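Local coordinates for protein PrgB (Enterococcus faecalis, PDB 6EVU) that promotes cell aggregation, biofilm formation and conjugation by binding and compacting DNA, here represented by its adhesin domain, at residues K170-K176 against R279-G285; P192-S198 against S271-N277. All coordinates share one frame; numbering follows the deposited sequence.

Contact 1 (K170-K176 against R279-G285)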
loop_
_atom_site.group_PDB
_atom_site.type_symbol
_atom_site.label_atom_id
_atom_site.label_comp_id
_atom_site.label_asym_id
_atom_site.label_seq_id
_atom_site.Cartn_x
_atom_site.Cartn_y
_atom_site.Cartn_z
ATOM N N LYS A 170 -6.457 -7.918 -1.081
ATOM C CA LYS A 170 -5.113 -8.066 -0.501
ATOM C C LYS A 170 -4.081 -8.400 -1.570
ATOM O O LYS A 170 -4.331 -9.240 -2.435
ATOM C CB LYS A 170 -5.096 -9.113 0.631
ATOM C CG LYS A 170 -3.761 -9.028 1.428
ATOM C CD LYS A 170 -3.777 -9.884 2.673
ATOM C CE LYS A 170 -3.519 -11.347 2.377
ATOM N NZ LYS A 170 -3.475 -12.188 3.670
ATOM N N THR A 171 -2.929 -7.717 -1.519
ATOM C CA THR A 171 -1.853 -7.813 -2.488
ATOM C C THR A 171 -0.541 -7.950 -1.729
ATOM O O THR A 171 -0.273 -7.151 -0.813
ATOM C CB THR A 171 -1.778 -6.566 -3.389
ATOM O OG1 THR A 171 -3.077 -6.346 -4.010
ATOM C CG2 THR A 171 -0.731 -6.744 -4.460
ATOM N N ARG A 172 0.293 -8.900 -2.149
ATOM C CA ARG A 172 1.663 -9.012 -1.631
ATOM C C ARG A 172 2.579 -8.155 -2.493
ATOM O O ARG A 172 2.480 -8.136 -3.736
ATOM C CB ARG A 172 2.151 -10.483 -1.636
ATOM C CG ARG A 172 3.588 -10.574 -1.004
ATOM C CD ARG A 172 3.826 -11.979 -0.496
ATOM N NE ARG A 172 3.787 -12.888 -1.619
ATOM C CZ ARG A 172 3.609 -14.205 -1.533
ATOM N NH1 ARG A 172 3.431 -14.805 -0.349
ATOM N NH2 ARG A 172 3.601 -14.918 -2.655
ATOM N N LEU A 173 3.460 -7.393 -1.826
ATOM C CA LEU A 173 4.465 -6.581 -2.501
ATOM C C LEU A 173 5.843 -6.988 -1.986
ATOM O O LEU A 173 6.091 -6.956 -0.763
ATOM C CB LEU A 173 4.232 -5.065 -2.273
ATOM C CG LEU A 173 5.330 -4.110 -2.759
ATOM C CD1 LEU A 173 5.586 -4.265 -4.282
ATOM C CD2 LEU A 173 4.851 -2.715 -2.499
ATOM N N THR A 174 6.718 -7.400 -2.908
ATOM C CA THR A 174 8.119 -7.710 -2.579
ATOM C C THR A 174 8.996 -6.849 -3.457
ATOM O O THR A 174 8.780 -6.776 -4.671
ATOM C CB THR A 174 8.417 -9.187 -2.857
ATOM O OG1 THR A 174 7.482 -10.026 -2.150
ATOM C CG2 THR A 174 9.873 -9.501 -2.473
ATOM N N ILE A 175 9.976 -6.149 -2.850
ATOM C CA ILE A 175 10.748 -5.111 -3.540
ATOM C C ILE A 175 12.218 -5.506 -3.555
ATOM O O ILE A 175 12.766 -5.917 -2.529
ATOM C CB ILE A 175 10.574 -3.744 -2.853
ATOM C CG1 ILE A 175 9.115 -3.282 -2.976
ATOM C CG2 ILE A 175 11.554 -2.650 -3.461
ATOM C CD1 ILE A 175 8.688 -2.185 -1.973
ATOM N N LYS A 176 12.873 -5.357 -4.710
ATOM C CA LYS A 176 14.312 -5.537 -4.786
ATOM C C LYS A 176 14.929 -4.244 -5.261
ATOM O O LYS A 176 14.455 -3.660 -6.239
ATOM C CB LYS A 176 14.706 -6.660 -5.736
ATOM C CG LYS A 176 14.345 -8.029 -5.283
ATOM C CD LYS A 176 14.926 -9.012 -6.290
ATOM C CE LYS A 176 14.413 -10.406 -6.046
ATOM N NZ LYS A 176 14.961 -11.374 -7.063
ATOM N N ARG A 279 15.303 -8.534 2.431
ATOM C CA ARG A 279 14.435 -8.042 1.367
ATOM C C ARG A 279 13.070 -7.620 1.916
ATOM O O ARG A 279 12.443 -8.351 2.703
ATOM C CB ARG A 279 14.268 -9.158 0.308
ATOM C CG ARG A 279 13.588 -8.653 -1.010
ATOM C CD ARG A 279 13.548 -9.772 -2.074
ATOM N NE ARG A 279 14.885 -10.187 -2.512
ATOM C CZ ARG A 279 15.310 -11.431 -2.622
ATOM N NH1 ARG A 279 14.527 -12.469 -2.288
ATOM N NH2 ARG A 279 16.545 -11.639 -3.053
ATOM N N ILE A 280 12.617 -6.444 1.500
ATOM C CA ILE A 280 11.299 -5.931 1.881
ATOM C C ILE A 280 10.197 -6.785 1.281
ATOM O O ILE A 280 10.156 -7.011 0.066
ATOM C CB ILE A 280 11.135 -4.482 1.402
ATOM C CG1 ILE A 280 12.083 -3.582 2.212
ATOM C CG2 ILE A 280 9.667 -4.030 1.526
ATOM C CD1 ILE A 280 12.019 -2.123 1.739
ATOM N N SER A 281 9.240 -7.171 2.101
ATOM C CA SER A 281 8.096 -7.937 1.569
ATOM C C SER A 281 6.976 -7.911 2.594
ATOM O O SER A 281 7.233 -8.138 3.775
ATOM C CB SER A 281 8.499 -9.366 1.296
ATOM O OG SER A 281 7.430 -10.074 0.650
ATOM N N PHE A 282 5.765 -7.589 2.171
ATOM C CA PHE A 282 4.647 -7.461 3.107
ATOM C C PHE A 282 3.384 -7.432 2.260
ATOM O O PHE A 282 3.457 -7.383 1.020
ATOM C CB PHE A 282 4.766 -6.196 3.967
ATOM C CG PHE A 282 4.742 -4.930 3.149
ATOM C CD1 PHE A 282 5.880 -4.461 2.524
ATOM C CD2 PHE A 282 3.529 -4.231 2.991
ATOM C CE1 PHE A 282 5.844 -3.334 1.711
ATOM C CE2 PHE A 282 3.462 -3.086 2.196
ATOM C CZ PHE A 282 4.623 -2.638 1.540
ATOM N N SER A 283 2.209 -7.481 2.924
ATOM C CA SER A 283 0.960 -7.325 2.158
ATOM C C SER A 283 0.167 -6.089 2.563
ATOM O O SER A 283 0.251 -5.601 3.706
ATOM C CB SER A 283 0.069 -8.575 2.297
ATOM O OG SER A 283 0.765 -9.656 1.740
ATOM N N PHE A 284 -0.631 -5.569 1.627
ATOM C CA PHE A 284 -1.499 -4.436 1.960
ATOM C C PHE A 284 -2.888 -4.714 1.403
ATOM O O PHE A 284 -3.041 -5.463 0.443
ATOM C CB PHE A 284 -0.927 -3.072 1.457
ATOM C CG PHE A 284 -0.731 -3.014 -0.061
ATOM C CD1 PHE A 284 -1.741 -2.571 -0.880
ATOM C CD2 PHE A 284 0.479 -3.411 -0.617
ATOM C CE1 PHE A 284 -1.561 -2.511 -2.272
ATOM C CE2 PHE A 284 0.677 -3.339 -2.038
ATOM C CZ PHE A 284 -0.375 -2.903 -2.835
ATOM N N GLY A 285 -3.909 -4.059 1.929
ATOM C CA GLY A 285 -5.223 -4.365 1.418
ATOM C C GLY A 285 -6.324 -3.570 2.070
ATOM O O GLY A 285 -6.101 -2.479 2.625
HETATM O O HOH W 1 -4.277 -4.686 -2.088
HETATM O O HOH W 2 14.338 -4.987 -0.507
#
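Two neighbouring antiparallel strands of the large beta sheet of the adhesin domain meet here, 170-176 against 279-285, with Leu173 paired to Phe282 and Thr171 to Phe284. Each of these hydrogen-bonded pairs is closed by two backbone bonds; the straightest, Leu173 N to Phe282 O, is 2.8 Å long with an angle of 177° at the hydrogen. Thr171, Leu173, Ile175, Ile280, Phe282 and Phe284 share one face. Phe284 carries CG between its backbone N and carbonyl carbon (chi1 60°), which brings the ring toward the partner strand: Thr171 CB sits over its face, 4.3 Å from the ring centroid in a CH-pi contact, while Leu173 CB lies at the ring edge. Leu173 CD2 reaches Phe282 CZ at 4.0 Å. Thr171 suits its mixed surroundings, because its OG1 donates to a water that in turn donates to Phe284 O. On the other face Thr174 OG1 and Ser281 OG share a hydrogen bond of 2.8 Å. At the end of the strand pair, Lys176 CE lies over one face of the Arg279 guanidinium, and Lys176 NZ comes within 4.3 Å of Arg279 NH2; a salt bridge from Arg279 to Glu184 probably eases this like-charge approach. Alternation of residue types thus gives the pair a largely apolar face and a more polar one, where Lys170 and Arg172 form salt bridges to Asp216 and Glu134.

Contact 2 (P192-S198 against S271-N277)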
loop_
_atom_site.group_PDB
_atom_site.type_symbol
_atom_site.label_atom_id
_atom_site.label_comp_id
_atom_site.label_asym_id
_atom_site.label_seq_id
_atom_site.Cartn_x
_atom_site.Cartn_y
_atom_site.Cartn_z
ATOM N N PRO A 192 18.988 -1.912 9.457
ATOM C CA PRO A 192 17.829 -2.408 8.714
ATOM C C PRO A 192 17.206 -1.342 7.828
ATOM O O PRO A 192 17.372 -0.140 8.037
ATOM C CB PRO A 192 16.856 -2.833 9.822
ATOM C CG PRO A 192 17.257 -2.027 11.034
ATOM C CD PRO A 192 18.756 -1.898 10.916
ATOM N N PHE A 193 16.519 -1.819 6.797
ATOM C CA PHE A 193 15.658 -0.961 5.986
ATOM C C PHE A 193 14.470 -0.525 6.817
ATOM O O PHE A 193 13.893 -1.323 7.572
ATOM C CB PHE A 193 15.099 -1.723 4.785
ATOM C CG PHE A 193 16.081 -2.016 3.714
ATOM C CD1 PHE A 193 17.300 -1.350 3.622
ATOM C CD2 PHE A 193 15.785 -2.985 2.771
ATOM C CE1 PHE A 193 18.181 -1.645 2.556
ATOM C CE2 PHE A 193 16.660 -3.255 1.724
ATOM C CZ PHE A 193 17.831 -2.633 1.616
ATOM N N ALA A 194 14.072 0.726 6.654
ATOM C CA ALA A 194 12.840 1.211 7.253
ATOM C C ALA A 194 11.961 1.816 6.164
ATOM O O ALA A 194 12.422 2.626 5.343
ATOM C CB ALA A 194 13.124 2.224 8.377
ATOM N N TYR A 195 10.687 1.470 6.194
ATOM C CA TYR A 195 9.760 1.979 5.198
ATOM C C TYR A 195 8.453 2.359 5.862
ATOM O O TYR A 195 8.121 1.862 6.942
ATOM C CB TYR A 195 9.480 0.968 4.087
ATOM C CG TYR A 195 9.133 -0.470 4.503
ATOM C CD1 TYR A 195 10.119 -1.395 4.845
ATOM C CD2 TYR A 195 7.815 -0.883 4.507
ATOM C CE1 TYR A 195 9.746 -2.749 5.208
ATOM C CE2 TYR A 195 7.436 -2.188 4.816
ATOM C CZ TYR A 195 8.399 -3.103 5.168
ATOM O OH TYR A 195 8.013 -4.379 5.455
ATOM N N ALA A 196 7.751 3.300 5.235
ATOM C CA ALA A 196 6.531 3.838 5.801
ATOM C C ALA A 196 5.338 2.956 5.448
ATOM O O ALA A 196 5.250 2.386 4.354
ATOM C CB ALA A 196 6.279 5.239 5.264
ATOM N N LEU A 197 4.379 2.887 6.357
ATOM C CA LEU A 197 3.089 2.279 6.063
ATOM C C LEU A 197 2.163 3.410 6.468
ATOM O O LEU A 197 1.969 3.664 7.667
ATOM C CB LEU A 197 2.844 0.998 6.856
ATOM C CG LEU A 197 4.014 0.036 6.620
ATOM C CD1 LEU A 197 4.117 -0.968 7.716
ATOM C CD2 LEU A 197 3.849 -0.581 5.263
ATOM N N SER A 198 1.653 4.137 5.483
ATOM C CA SER A 198 0.960 5.390 5.716
ATOM C C SER A 198 -0.455 5.358 5.174
ATOM O O SER A 198 -0.863 4.417 4.479
ATOM C CB SER A 198 1.718 6.564 5.085
ATOM O OG SER A 198 2.932 6.748 5.800
ATOM N N SER A 271 -0.549 5.618 10.459
ATOM C CA SER A 271 0.725 5.086 9.989
ATOM C C SER A 271 1.318 4.058 10.939
ATOM O O SER A 271 0.947 3.938 12.125
ATOM C CB SER A 271 1.741 6.196 9.751
ATOM O OG SER A 271 1.171 7.190 8.931
ATOM N N GLY A 272 2.262 3.314 10.378
ATOM C CA GLY A 272 3.169 2.469 11.123
ATOM C C GLY A 272 4.511 2.522 10.426
ATOM O O GLY A 272 4.674 3.224 9.423
ATOM N N VAL A 273 5.448 1.736 10.931
ATOM C CA VAL A 273 6.767 1.621 10.327
ATOM C C VAL A 273 7.044 0.156 10.012
ATOM O O VAL A 273 6.767 -0.720 10.842
ATOM C CB VAL A 273 7.849 2.196 11.251
ATOM C CG1 VAL A 273 9.201 2.054 10.608
ATOM C CG2 VAL A 273 7.498 3.663 11.551
ATOM N N GLY A 274 7.530 -0.106 8.800
ATOM C CA GLY A 274 8.064 -1.405 8.435
ATOM C C GLY A 274 9.578 -1.432 8.584
ATOM O O GLY A 274 10.272 -0.481 8.196
ATOM N N LEU A 275 10.075 -2.505 9.201
ATOM C CA LEU A 275 11.508 -2.715 9.424
ATOM C C LEU A 275 11.900 -4.032 8.772
ATOM O O LEU A 275 11.200 -5.041 8.943
ATOM C CB LEU A 275 11.883 -2.719 10.931
ATOM C CG LEU A 275 11.930 -1.279 11.463
ATOM C CD1 LEU A 275 11.833 -1.177 12.990
ATOM C CD2 LEU A 275 13.152 -0.571 10.935
ATOM N N ALA A 276 12.975 -4.025 7.985
ATOM C CA ALA A 276 13.392 -5.233 7.275
ATOM C C ALA A 276 14.892 -5.464 7.472
ATOM O O ALA A 276 15.712 -4.654 7.029
ATOM C CB ALA A 276 13.057 -5.163 5.781
ATOM N N ASN A 277 15.255 -6.589 8.108
ATOM C CA ASN A 277 16.648 -7.038 8.121
ATOM C C ASN A 277 16.951 -7.926 6.916
ATOM O O ASN A 277 17.681 -8.901 7.020
ATOM C CB ASN A 277 16.970 -7.769 9.436
ATOM C CG ASN A 277 16.747 -6.898 10.668
ATOM O OD1 ASN A 277 17.534 -5.986 10.946
ATOM N ND2 ASN A 277 15.681 -7.182 11.419
HETATM O O HOH W 3 4.978 5.891 8.477
#
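Ser271 CB packs 3.3 Å from Leu197 O where the second segment begins, and its OG is held outside the pair by Asn309 and Ala267 O. Gly272 opens the hydrogen-bonded register: its N gives a 2.7 Å bond to Leu197 O, in the carbonyl plane, whereas Leu197 N reaches Gly272 O from above that carbonyl's plane. Val273 turns to the face that carries Ala194 and Ala196, its CG1 3.8 Å from Tyr195 O. Gly274 lies under the Tyr195 ring, its CA 3.7 Å from the ring centroid and 11° off the normal, a CH-pi contact; lacking CB, it brings CA directly against the ring centre. Tyr195, with chi1 48°, folds its ring across the neighbouring strand, and its OH bonds to Asn221. Leu275 sends CD2 to Ala194 CB at 3.8 Å, two apolar groups on the Val273 face. Ala276, small enough to fit beside larger neighbours, places CB near Phe193 CB and at the edge of the Tyr195 ring. Last, Asn277 OD1 rests 3.4 Å from Pro192 CB, beyond the final strand pair. Tyr195 over Gly274 is aromatic rescue of glycine, a recognised cross-strand pair of antiparallel sheets, here a three-stranded one completed by strand 221-225.

Overall arrangement
Both contacts are antiparallel strand pairs within the glucan-binding protein C-like part of the adhesin domain, and the chain passes from strand 272-276 almost directly into strand 280-287. Contact 1 belongs to the large sheet and contact 2 to a three-stranded one; the centres of the two contacts lie about 12 Å apart. The sheets meet through apolar side chains: Phe282 CD1 lies 3.6 Å from Tyr195 CE2, and Ile280 packs on Phe193 and Tyr195. Contact 2 is the more buried and relies on small residues, glycine and alanine, beside large rings. Contact 1 is only partly buried, and turns charged and hydroxyl side chains to the face opposite this shared core.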